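Actin-related protein 8 (Homo sapiens, PDB 4FO0) binds ATP and serves as a non-polymerising actin-family subunit of the INO80 chromatin remodelling complex, with a role in mitotic chromosome organisation and probably in DNA repair. Local coordinates at residues T33-P37 against L552-K556; I44-H48 against H130-Y134; S259-V263 against A483-I488; C286-L290 against E353-A357; Q517-Q521 against V539-T543. One frame throughout, in Å; residues are numbered along the deposited sequence.

Interaction 1: residues T33-P37 against L552-K556; sequences TDTLP and LIAWK
In the actin fold, the turn of a beta-hairpin is packed against a helix from the C-terminal part of the chain, and P37 and W555 make the central touch. T33-P37 lies in the loop of the hairpin formed by strands 26-31 and 38-47. L552-K556 holds the start of helix 553-563. The P37 ring lies over one face of the W555 indole. P37 CB stands 3.6 Å from the centroid of the W555 six-membered ring, a CH-pi contact only 17° off the ring normal. W555 CG sits opposite the backbone N (chi1 -178°), which sends the indole away from the helix and under the proline. Its NE1 is hydrogen-bonded to V19 O of strand 17-21, which helps fix the rotation of the ring. At the edge of the indole, in its plane, D34 O lies 3.6 Å from W555 CH2. The D34 carboxylate turns elsewhere, to the backbone N of R31. L552 also packs on the proline, with P37 CG 3.7 Å from L552 CD2. The other branch, L552 CD1, meets L36 CD2 at 3.7 Å. K556 is extended beyond CG and runs alongside L36. Its CE passes close to T35 O, with NZ farther from that oxygen and not hydrogen-bonded to it. The contact is thus mostly apolar. It joins two distant parts of the chain in one lobe, as in actin, where the C-terminal segment returns to the N-terminal sheet of subdomain 1.

Interaction 2: residues I44-H48 against H130-Y134; sequences IARRH and HHPEY
R47, Y134 and H131 bury the most surface here, and R47 is the centre. Its backbone N donates to E133 O at 2.8 Å. The N-H points almost straight at the oxygen, at 178°, but the donor stands above the carbonyl plane. Next to this bond, R46 and Y134 form an antiparallel non-hydrogen-bonded pair, with CA atoms 4.3 Å apart. The R47 side chain leaves the strand with CG trans to the backbone N (chi1 -166°) and bends at chi3. This lays its guanidinium across H131, the two planes being 33° apart. H131 CG lies over one guanidinium face, 3.5 Å from R47 CZ. In return, R47 NH2 lies over one face of the imidazole, offset toward the rim. P132 O is in the guanidinium plane, at its edge. R47 NE makes a weak hydrogen bond to Y149 OH, which also bonds P132 O. Y134 and R46 leave the same face of the sheet. R46 NH1 is 4.2 Å from Y134 CD1, with the flat groups steeply inclined. The R46 NE is tied by a salt bridge to D176 of helix 170-187. I44 CD1 reaches Y134 CB at 4.1 Å and adds an apolar touch. The 81 residues between the two segments leave and return here, at a sheet edge that probably corresponds to the base of actin subdomain 2. Between the segments the join thus rests on a single backbone bond and on an arginine tilted over the face of a histidine, whose own ND1 is weakly bonded to T128 O.

Interaction 3: residues S259-V263 against A483-I488; sequences SVCCV and AILHSI
V260 points CG1 away from its backbone N (chi1 -166°), and this carries the methyl into the groove between I484 and S487 in the actin-type ATPase fold. C262 places SG beside its own backbone N instead (chi1 -68°), so the sulfur faces the last turn of the helix segment. Both residues lie on strand 258-264, the second strand of the hairpin that carries the ATP-binding residues D252 to D255. Helix 480-489 packs on one face of this sheet. The segment axes approach to 7.8 Å and run 33° apart. V260 carries most of the contact. Its CG1 is 3.8 Å from I484 CA and 3.7 Å from S487 CB. The other branch, V260 CG2, meets A483 CB at 4.0 Å. Two residues on, C262 SG rests 3.9 Å from I488 CG1. C261 lies between them and turns its side chain to the other face of the sheet. The helix residues A483, I484, S487 and I488 follow the helical repeat and make one continuous surface. M500 of helix 494-502 also touches C262 and I488, so the sulfur end is shared with a second helix. S487 is a buried polar residue in this apolar setting. Its OG is satisfied by a hydrogen bond to T272 O, and it passes close to the strand, 3.7 Å from C261 CA.

Interaction 4: residues C286-L290 against E353-A357; sequences CFYWL and EKLQA
Helices 280-293 and 353-359 meet at F287 and A357, running roughly antiparallel, with short-segment axes 9.1 Å apart at closest approach and 146° between their directions. They probably belong to the counterpart of actin subdomain 4. The small A357 sits where the backbones are nearest, its CA 5.1 Å from F287 CA. Its CB meets F287 CB at 3.8 Å and L290 CD1 at 3.8 Å, so two residues flank one methyl. C286 SG lies 4.1 Å from A357 CA. F287 has chi1 near 180° (-169°), which swings the ring across to the first turn of helix 353-359. L290 CB packs on E353 CB at 3.8 Å, and L290 CD1 also reaches Q356 CB. The polar ends find partners beyond the two segments. E353 OE1 bonds G351 N, K354 NZ bonds H332 NE2, and Q356 NE2 bonds D83 OD1 of helix 71-88. F319 of helix 306-319 also touches both F287 and K354. Within the contact, E353 O lies at the edge of the F287 ring, near its plane, 3.6 Å from F287 CD1.

Interaction 5: residues Q517-Q521 against V539-T543; sequences QEFLQ and VDVIT
Q517 OE1 is gripped by two groups. T543 OG1 donates to it at 3.1 Å, tilted 16° from the amide carbonyl plane. A water donates to the same oxygen and accepts from T543 N, each at 3.3 Å, so T543 is tied to Q517 both directly and through water. Q517 reaches it with an extended chain. T543 also lays CG2 against Q517 CB. One turn further along the helix, Q521 bends at chi2 and brings its amide to V539. The bond from Q521 NE2 to V539 O is 2.9 Å long but weak, with an angle of only 128°. Q521 OE1 lies nearly as close to V539 O, so the amide's grip is doubtful. Between these two polar ends lies V541, the residue with the most surface buried. V541 CG2 packs on Q521 CA at 3.7 Å, beside Q521 CB. The other methyl, V541 CG1, meets L520 CD2 at 4.0 Å, and the two side chains lie roughly perpendicular. L520 also touches V506 on the neighbouring strand. Helix and strand segments run 144° apart. Strand 540-542 is the outermost strand at its end of the six-stranded sheet and pairs in parallel with strand 503-507. Helix 516-527 lies in the connection between the two, and the contact is that of a beta-alpha-beta crossover in the actin-type ATPase fold.

In the fold
Interactions 3 and 5 share the six-stranded sheet. Their centres are 14 Å apart, and they touch through I484 CD1 and L520 CD1 at 4.2 Å. Interaction 4 lies in another part of the same half, its nearest atoms about 5 Å from interaction 5. Interaction 1 closes the longest loop of the five and encloses all the others. Strand 540-542 of interaction 5 is followed in the chain by helix 553-563 of interaction 1. Interactions 1, 3, 4 and 5 lie at some distance round the nucleotide. Their side chains approach ATP to about 8 Å (L552), 10 Å (F287), 11 Å (T543) and 12 Å (V260). Interaction 2 is remote, its centre 30 Å from that of interaction 1.

Interaction 1: residues T33-P37 against L552-K556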
# COMPACT_ATOMS: atom_id res chain seq x y z
N THR A 33 -0.23 2.48 -22.67
CA THR A 33 0.52 3.57 -23.29
C THR A 33 0.66 4.79 -22.39
O THR A 33 1.56 5.62 -22.60
CB THR A 33 -0.09 4.00 -24.64
OG1 THR A 33 -1.50 4.23 -24.48
CG2 THR A 33 0.12 2.93 -25.66
N ASP A 34 -0.21 4.93 -21.40
CA ASP A 34 -0.11 6.06 -20.48
C ASP A 34 1.24 6.01 -19.76
O ASP A 34 1.78 4.93 -19.47
CB ASP A 34 -1.30 6.10 -19.51
CG ASP A 34 -2.65 6.31 -20.22
OD1 ASP A 34 -2.66 6.91 -21.31
OD2 ASP A 34 -3.70 5.89 -19.68
N THR A 35 1.83 7.17 -19.52
CA THR A 35 3.11 7.21 -18.85
C THR A 35 2.88 7.08 -17.35
O THR A 35 3.54 6.28 -16.66
CB THR A 35 3.85 8.51 -19.15
OG1 THR A 35 3.55 8.91 -20.50
CG2 THR A 35 5.35 8.30 -18.99
N LEU A 36 1.93 7.86 -16.85
CA LEU A 36 1.39 7.69 -15.51
C LEU A 36 -0.02 7.13 -15.58
O LEU A 36 -0.84 7.57 -16.39
CB LEU A 36 1.35 9.03 -14.79
CG LEU A 36 2.71 9.69 -14.64
CD1 LEU A 36 2.52 10.99 -13.90
CD2 LEU A 36 3.69 8.77 -13.93
N PRO A 37 -0.32 6.16 -14.70
CA PRO A 37 -1.69 5.68 -14.54
C PRO A 37 -2.48 6.67 -13.71
O PRO A 37 -1.89 7.44 -12.96
CB PRO A 37 -1.50 4.40 -13.73
CG PRO A 37 -0.31 4.71 -12.87
CD PRO A 37 0.61 5.50 -13.77
N LEU A 552 4.51 3.25 -8.46
CA LEU A 552 4.11 2.95 -9.83
C LEU A 552 4.92 1.86 -10.55
O LEU A 552 4.57 1.48 -11.67
CB LEU A 552 4.14 4.22 -10.67
CG LEU A 552 3.38 5.40 -10.07
CD1 LEU A 552 3.63 6.65 -10.90
CD2 LEU A 552 1.89 5.09 -9.98
N ILE A 553 5.98 1.38 -9.91
CA ILE A 553 6.85 0.39 -10.53
C ILE A 553 6.08 -0.84 -11.04
O ILE A 553 6.29 -1.29 -12.17
CB ILE A 553 7.97 -0.07 -9.57
CG1 ILE A 553 8.67 1.13 -8.94
CG2 ILE A 553 8.98 -0.94 -10.32
CD1 ILE A 553 9.05 2.18 -9.94
N ALA A 554 5.21 -1.39 -10.20
CA ALA A 554 4.51 -2.61 -10.58
C ALA A 554 3.53 -2.33 -11.71
O ALA A 554 3.46 -3.06 -12.71
CB ALA A 554 3.82 -3.20 -9.39
N TRP A 555 2.76 -1.25 -11.56
CA TRP A 555 1.85 -0.89 -12.62
C TRP A 555 2.64 -0.72 -13.93
O TRP A 555 2.25 -1.25 -14.97
CB TRP A 555 1.03 0.36 -12.28
CG TRP A 555 0.08 0.67 -13.38
CD1 TRP A 555 -1.22 0.24 -13.49
CD2 TRP A 555 0.36 1.42 -14.56
NE1 TRP A 555 -1.76 0.69 -14.67
CE2 TRP A 555 -0.82 1.42 -15.35
CE3 TRP A 555 1.48 2.10 -15.04
CZ2 TRP A 555 -0.89 2.08 -16.57
CZ3 TRP A 555 1.41 2.75 -16.25
CH2 TRP A 555 0.23 2.74 -17.01
N LYS A 556 3.75 0.00 -13.89
CA LYS A 556 4.54 0.19 -15.10
C LYS A 556 5.00 -1.14 -15.67
O LYS A 556 4.97 -1.35 -16.89
CB LYS A 556 5.71 1.15 -14.85
CG LYS A 556 5.25 2.59 -14.92
CD LYS A 556 6.33 3.63 -14.60
CE LYS A 556 5.81 5.02 -14.98
NZ LYS A 556 6.75 6.15 -14.75

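Interaction 2: residues I44-H48 against H130-Y134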
# COMPACT_ATOMS: atom_id res chain seq x y z
N ILE A 44 -15.74 3.43 -2.02
CA ILE A 44 -17.04 3.78 -2.57
C ILE A 44 -18.02 4.12 -1.46
O ILE A 44 -18.06 3.47 -0.41
CB ILE A 44 -17.62 2.64 -3.46
CG1 ILE A 44 -19.02 3.01 -3.95
CG2 ILE A 44 -17.72 1.35 -2.69
CD1 ILE A 44 -19.58 2.07 -4.98
N ALA A 45 -18.80 5.17 -1.68
CA ALA A 45 -19.88 5.52 -0.76
C ALA A 45 -21.21 5.13 -1.38
O ALA A 45 -21.50 5.46 -2.53
CB ALA A 45 -19.86 7.01 -0.45
N ARG A 46 -22.01 4.40 -0.62
CA ARG A 46 -23.29 3.95 -1.10
C ARG A 46 -24.37 4.56 -0.24
O ARG A 46 -24.27 4.55 0.99
CB ARG A 46 -23.37 2.43 -1.04
CG ARG A 46 -22.64 1.75 -2.18
CD ARG A 46 -23.13 0.34 -2.34
NE ARG A 46 -22.53 -0.34 -3.49
CZ ARG A 46 -22.90 -0.16 -4.76
NH1 ARG A 46 -23.86 0.70 -5.06
NH2 ARG A 46 -22.30 -0.85 -5.72
N ARG A 47 -25.40 5.09 -0.90
CA ARG A 47 -26.51 5.73 -0.19
C ARG A 47 -27.33 4.70 0.56
O ARG A 47 -27.27 3.51 0.25
CB ARG A 47 -27.42 6.51 -1.14
CG ARG A 47 -28.37 7.45 -0.42
CD ARG A 47 -29.27 8.21 -1.38
NE ARG A 47 -28.99 9.64 -1.40
CZ ARG A 47 -29.45 10.51 -0.50
NH1 ARG A 47 -30.22 10.10 0.49
NH2 ARG A 47 -29.13 11.80 -0.60
N HIS A 48 -28.06 5.15 1.56
CA HIS A 48 -29.06 4.31 2.20
C HIS A 48 -30.28 4.26 1.31
O HIS A 48 -30.51 5.17 0.51
CB HIS A 48 -29.45 4.89 3.55
CG HIS A 48 -28.37 4.79 4.57
ND1 HIS A 48 -27.15 4.21 4.30
CD2 HIS A 48 -28.33 5.17 5.87
CE1 HIS A 48 -26.40 4.25 5.39
NE2 HIS A 48 -27.09 4.82 6.36
N HIS A 130 -28.53 15.99 -5.00
CA HIS A 130 -29.22 15.18 -5.99
C HIS A 130 -29.28 13.69 -5.64
O HIS A 130 -29.56 12.87 -6.51
CB HIS A 130 -28.51 15.34 -7.32
CG HIS A 130 -27.06 14.98 -7.26
ND1 HIS A 130 -26.19 15.56 -6.35
CD2 HIS A 130 -26.32 14.10 -7.97
CE1 HIS A 130 -24.99 15.05 -6.52
NE2 HIS A 130 -25.04 14.17 -7.50
N HIS A 131 -28.99 13.34 -4.40
CA HIS A 131 -29.10 11.96 -3.93
C HIS A 131 -28.48 10.87 -4.82
O HIS A 131 -29.17 9.93 -5.18
CB HIS A 131 -30.56 11.60 -3.71
CG HIS A 131 -31.27 12.53 -2.78
ND1 HIS A 131 -30.71 13.71 -2.35
CD2 HIS A 131 -32.49 12.46 -2.20
CE1 HIS A 131 -31.55 14.33 -1.54
NE2 HIS A 131 -32.64 13.59 -1.43
N PRO A 132 -27.18 10.98 -5.14
CA PRO A 132 -26.53 9.92 -5.91
C PRO A 132 -26.68 8.58 -5.20
O PRO A 132 -26.66 8.57 -3.96
CB PRO A 132 -25.06 10.33 -5.88
CG PRO A 132 -25.05 11.76 -5.54
CD PRO A 132 -26.22 11.98 -4.66
N GLU A 133 -26.82 7.48 -5.93
CA GLU A 133 -26.88 6.18 -5.27
C GLU A 133 -25.52 5.82 -4.70
O GLU A 133 -25.43 5.05 -3.74
CB GLU A 133 -27.26 5.08 -6.24
CG GLU A 133 -28.62 5.19 -6.85
CD GLU A 133 -28.78 4.16 -7.95
OE1 GLU A 133 -27.90 3.28 -8.06
OE2 GLU A 133 -29.77 4.25 -8.70
N TYR A 134 -24.47 6.36 -5.32
CA TYR A 134 -23.12 6.13 -4.84
C TYR A 134 -22.12 7.20 -5.26
O TYR A 134 -22.38 8.03 -6.14
CB TYR A 134 -22.60 4.78 -5.31
CG TYR A 134 -22.45 4.69 -6.80
CD1 TYR A 134 -23.36 3.97 -7.57
CD2 TYR A 134 -21.41 5.33 -7.45
CE1 TYR A 134 -23.22 3.88 -8.94
CE2 TYR A 134 -21.27 5.26 -8.83
CZ TYR A 134 -22.18 4.53 -9.57
OH TYR A 134 -22.04 4.45 -10.94

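Interaction 3: residues S259-V263 against A483-I488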
# COMPACT_ATOMS: atom_id res chain seq x y z
N SER A 259 4.57 -7.33 1.18
CA SER A 259 4.96 -8.58 0.52
C SER A 259 6.46 -8.67 0.45
O SER A 259 7.14 -7.68 0.17
CB SER A 259 4.42 -8.65 -0.90
OG SER A 259 3.01 -8.75 -0.94
N VAL A 260 6.96 -9.87 0.70
CA VAL A 260 8.35 -10.21 0.42
C VAL A 260 8.39 -11.46 -0.46
O VAL A 260 7.58 -12.38 -0.29
CB VAL A 260 9.14 -10.48 1.70
CG1 VAL A 260 10.63 -10.49 1.40
CG2 VAL A 260 8.83 -9.41 2.71
N CYS A 261 9.32 -11.50 -1.40
CA CYS A 261 9.54 -12.72 -2.15
C CYS A 261 10.76 -12.61 -3.05
O CYS A 261 11.27 -11.52 -3.29
CB CYS A 261 8.30 -13.11 -2.96
SG CYS A 261 8.10 -12.23 -4.54
N CYS A 262 11.24 -13.75 -3.51
CA CYS A 262 12.38 -13.76 -4.41
C CYS A 262 11.94 -14.10 -5.81
O CYS A 262 11.24 -15.10 -6.02
CB CYS A 262 13.44 -14.73 -3.92
SG CYS A 262 14.19 -14.16 -2.40
N VAL A 263 12.33 -13.26 -6.75
CA VAL A 263 11.90 -13.43 -8.13
C VAL A 263 13.11 -13.63 -9.00
O VAL A 263 14.10 -12.90 -8.89
CB VAL A 263 11.07 -12.22 -8.60
CG1 VAL A 263 10.92 -12.22 -10.12
CG2 VAL A 263 9.72 -12.22 -7.93
N ALA A 483 12.04 -10.62 7.71
CA ALA A 483 11.26 -11.23 6.65
C ALA A 483 12.06 -11.32 5.36
O ALA A 483 12.05 -12.34 4.68
CB ALA A 483 10.02 -10.43 6.41
N ILE A 484 12.74 -10.24 5.00
CA ILE A 484 13.57 -10.26 3.81
C ILE A 484 14.59 -11.38 3.91
O ILE A 484 14.74 -12.17 2.99
CB ILE A 484 14.28 -8.94 3.61
CG1 ILE A 484 13.26 -7.87 3.21
CG2 ILE A 484 15.41 -9.08 2.55
CD1 ILE A 484 13.81 -6.48 3.25
N LEU A 485 15.29 -11.43 5.04
CA LEU A 485 16.31 -12.44 5.27
C LEU A 485 15.70 -13.84 5.21
O LEU A 485 16.14 -14.70 4.44
CB LEU A 485 16.98 -12.21 6.62
CG LEU A 485 17.88 -10.97 6.65
CD1 LEU A 485 18.55 -10.81 8.00
CD2 LEU A 485 18.92 -11.03 5.55
N HIS A 486 14.68 -14.06 6.02
CA HIS A 486 14.00 -15.34 6.04
C HIS A 486 13.58 -15.81 4.65
O HIS A 486 13.74 -16.97 4.30
CB HIS A 486 12.78 -15.26 6.94
CG HIS A 486 11.98 -16.52 6.96
ND1 HIS A 486 11.03 -16.81 6.00
CD2 HIS A 486 12.00 -17.58 7.81
CE1 HIS A 486 10.49 -17.98 6.26
NE2 HIS A 486 11.06 -18.47 7.35
N SER A 487 13.03 -14.89 3.87
CA SER A 487 12.59 -15.19 2.51
C SER A 487 13.75 -15.67 1.64
O SER A 487 13.66 -16.69 0.97
CB SER A 487 11.95 -13.93 1.92
OG SER A 487 11.76 -14.02 0.51
N ILE A 488 14.85 -14.93 1.65
CA ILE A 488 16.01 -15.25 0.85
C ILE A 488 16.60 -16.58 1.29
O ILE A 488 17.12 -17.35 0.49
CB ILE A 488 17.08 -14.15 0.98
CG1 ILE A 488 16.54 -12.83 0.40
CG2 ILE A 488 18.37 -14.56 0.29
CD1 ILE A 488 17.49 -11.67 0.45

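Interaction 4: residues C286-L290 against E353-A357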
# COMPACT_ATOMS: atom_id res chain seq x y z
N CYS A 286 0.58 4.65 14.57
CA CYS A 286 1.65 4.66 15.55
C CYS A 286 2.18 6.08 15.77
O CYS A 286 2.27 6.57 16.91
CB CYS A 286 2.76 3.71 15.10
SG CYS A 286 4.18 3.61 16.19
N PHE A 287 2.53 6.74 14.67
CA PHE A 287 2.97 8.13 14.70
C PHE A 287 1.96 9.04 15.42
O PHE A 287 2.32 9.91 16.19
CB PHE A 287 3.22 8.65 13.29
CG PHE A 287 3.93 9.97 13.26
CD1 PHE A 287 5.07 10.18 14.03
CD2 PHE A 287 3.46 11.00 12.46
CE1 PHE A 287 5.73 11.40 14.00
CE2 PHE A 287 4.12 12.22 12.43
CZ PHE A 287 5.26 12.42 13.20
N TYR A 288 0.68 8.83 15.15
CA TYR A 288 -0.34 9.55 15.86
C TYR A 288 -0.23 9.33 17.37
O TYR A 288 -0.26 10.28 18.15
CB TYR A 288 -1.73 9.13 15.37
CG TYR A 288 -2.86 9.76 16.16
CD1 TYR A 288 -2.93 11.15 16.31
CD2 TYR A 288 -3.84 8.98 16.74
CE1 TYR A 288 -3.96 11.74 17.04
CE2 TYR A 288 -4.87 9.55 17.46
CZ TYR A 288 -4.93 10.93 17.61
OH TYR A 288 -5.97 11.47 18.33
N TRP A 289 -0.13 8.08 17.77
CA TRP A 289 -0.07 7.73 19.19
C TRP A 289 1.15 8.34 19.86
O TRP A 289 1.08 8.86 20.98
CB TRP A 289 -0.07 6.21 19.36
CG TRP A 289 0.40 5.68 20.71
CD1 TRP A 289 -0.26 5.78 21.91
CD2 TRP A 289 1.60 4.95 20.97
NE1 TRP A 289 0.47 5.16 22.90
CE2 TRP A 289 1.62 4.64 22.34
CE3 TRP A 289 2.67 4.52 20.17
CZ2 TRP A 289 2.67 3.93 22.94
CZ3 TRP A 289 3.70 3.82 20.76
CH2 TRP A 289 3.69 3.53 22.13
N LEU A 290 2.28 8.31 19.16
CA LEU A 290 3.48 8.93 19.69
C LEU A 290 3.28 10.44 19.83
O LEU A 290 3.59 11.01 20.87
CB LEU A 290 4.69 8.62 18.80
CG LEU A 290 5.04 7.13 18.70
CD1 LEU A 290 6.07 6.84 17.59
CD2 LEU A 290 5.53 6.65 20.04
N GLU A 353 9.85 10.68 17.97
CA GLU A 353 8.65 10.16 17.33
C GLU A 353 8.78 10.11 15.78
O GLU A 353 8.32 9.18 15.14
CB GLU A 353 7.45 10.98 17.78
CG GLU A 353 7.83 12.39 18.19
CD GLU A 353 8.23 12.53 19.65
OE1 GLU A 353 9.14 13.32 19.93
OE2 GLU A 353 7.61 11.86 20.52
N LYS A 354 9.44 11.10 15.19
CA LYS A 354 9.59 11.13 13.74
C LYS A 354 10.38 9.95 13.20
O LYS A 354 10.24 9.59 12.04
CB LYS A 354 10.25 12.43 13.26
CG LYS A 354 9.40 13.67 13.48
CD LYS A 354 10.13 14.90 13.00
CE LYS A 354 11.29 15.24 13.90
NZ LYS A 354 12.07 16.33 13.27
N LEU A 355 11.23 9.37 14.05
CA LEU A 355 12.07 8.22 13.67
C LEU A 355 11.56 6.91 14.26
O LEU A 355 11.61 5.88 13.62
CB LEU A 355 13.51 8.45 14.10
CG LEU A 355 14.49 7.29 13.93
CD1 LEU A 355 14.77 6.98 12.46
CD2 LEU A 355 15.77 7.65 14.64
N GLN A 356 11.04 6.96 15.48
CA GLN A 356 10.46 5.79 16.11
C GLN A 356 9.37 5.13 15.26
O GLN A 356 9.39 3.92 15.03
CB GLN A 356 9.90 6.15 17.48
CG GLN A 356 10.95 6.57 18.48
CD GLN A 356 10.34 7.15 19.73
OE1 GLN A 356 9.57 8.11 19.66
NE2 GLN A 356 10.64 6.57 20.87
N ALA A 357 8.42 5.94 14.79
CA ALA A 357 7.24 5.41 14.12
C ALA A 357 7.56 4.56 12.87
O ALA A 357 7.06 3.45 12.73
CB ALA A 357 6.29 6.53 13.79

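Interaction 5: residues Q517-Q521 against V539-T543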
# COMPACT_ATOMS: atom_id res chain seq x y z
N GLN A 517 16.42 3.75 2.06
CA GLN A 517 17.32 2.84 1.35
C GLN A 517 18.58 2.48 2.15
O GLN A 517 18.86 1.30 2.39
CB GLN A 517 17.73 3.42 -0.00
CG GLN A 517 18.96 2.75 -0.57
CD GLN A 517 19.32 3.27 -1.94
OE1 GLN A 517 18.46 3.45 -2.80
NE2 GLN A 517 20.61 3.51 -2.15
N GLU A 518 19.33 3.51 2.54
CA GLU A 518 20.48 3.38 3.42
C GLU A 518 20.13 2.64 4.69
O GLU A 518 20.78 1.66 5.05
CB GLU A 518 21.02 4.77 3.79
CG GLU A 518 21.23 5.72 2.60
CD GLU A 518 19.92 6.34 2.05
OE1 GLU A 518 18.90 5.63 1.96
OE2 GLU A 518 19.92 7.54 1.70
N PHE A 519 19.08 3.10 5.37
CA PHE A 519 18.72 2.53 6.67
C PHE A 519 18.58 1.03 6.58
O PHE A 519 19.10 0.28 7.43
CB PHE A 519 17.42 3.14 7.18
CG PHE A 519 16.94 2.52 8.45
CD1 PHE A 519 16.24 1.32 8.43
CD2 PHE A 519 17.19 3.12 9.67
CE1 PHE A 519 15.79 0.74 9.60
CE2 PHE A 519 16.73 2.55 10.85
CZ PHE A 519 16.03 1.36 10.82
N LEU A 520 17.88 0.59 5.55
CA LEU A 520 17.57 -0.81 5.39
C LEU A 520 18.79 -1.60 4.92
O LEU A 520 19.02 -2.74 5.34
CB LEU A 520 16.42 -0.97 4.40
CG LEU A 520 16.10 -2.40 3.99
CD1 LEU A 520 15.59 -3.20 5.17
CD2 LEU A 520 15.10 -2.37 2.86
N GLN A 521 19.58 -1.00 4.03
CA GLN A 521 20.79 -1.64 3.53
C GLN A 521 21.73 -1.90 4.69
O GLN A 521 22.39 -2.94 4.75
CB GLN A 521 21.45 -0.75 2.49
CG GLN A 521 22.93 -0.62 2.69
CD GLN A 521 23.69 -1.22 1.55
OE1 GLN A 521 23.71 -0.67 0.45
NE2 GLN A 521 24.28 -2.38 1.79
N VAL A 539 25.73 -5.61 -0.87
CA VAL A 539 24.29 -5.71 -0.78
C VAL A 539 23.73 -4.43 -1.35
O VAL A 539 24.09 -3.34 -0.92
CB VAL A 539 23.85 -5.87 0.69
CG1 VAL A 539 22.35 -5.62 0.83
CG2 VAL A 539 24.22 -7.25 1.20
N ASP A 540 22.87 -4.54 -2.35
CA ASP A 540 22.31 -3.35 -2.98
C ASP A 540 20.80 -3.24 -2.75
O ASP A 540 20.02 -4.08 -3.19
CB ASP A 540 22.63 -3.33 -4.47
CG ASP A 540 22.59 -1.93 -5.05
OD1 ASP A 540 22.86 -0.98 -4.28
OD2 ASP A 540 22.29 -1.79 -6.26
N VAL A 541 20.39 -2.19 -2.04
CA VAL A 541 18.98 -1.90 -1.87
C VAL A 541 18.55 -0.83 -2.86
O VAL A 541 19.11 0.26 -2.89
CB VAL A 541 18.64 -1.48 -0.44
CG1 VAL A 541 17.19 -1.09 -0.34
CG2 VAL A 541 18.91 -2.63 0.52
N ILE A 542 17.55 -1.15 -3.68
CA ILE A 542 17.06 -0.22 -4.70
C ILE A 542 15.69 0.28 -4.30
O ILE A 542 14.79 -0.53 -4.04
CB ILE A 542 16.96 -0.90 -6.09
CG1 ILE A 542 18.34 -1.33 -6.59
CG2 ILE A 542 16.27 -0.01 -7.09
CD1 ILE A 542 18.76 -2.67 -6.01
N THR A 543 15.51 1.60 -4.25
CA THR A 543 14.22 2.17 -3.86
C THR A 543 13.58 3.04 -4.92
O THR A 543 12.36 3.08 -5.03
CB THR A 543 14.31 2.96 -2.56
OG1 THR A 543 15.39 3.90 -2.64
CG2 THR A 543 14.53 2.00 -1.39
O HOH W 1 17.60 3.45 -5.96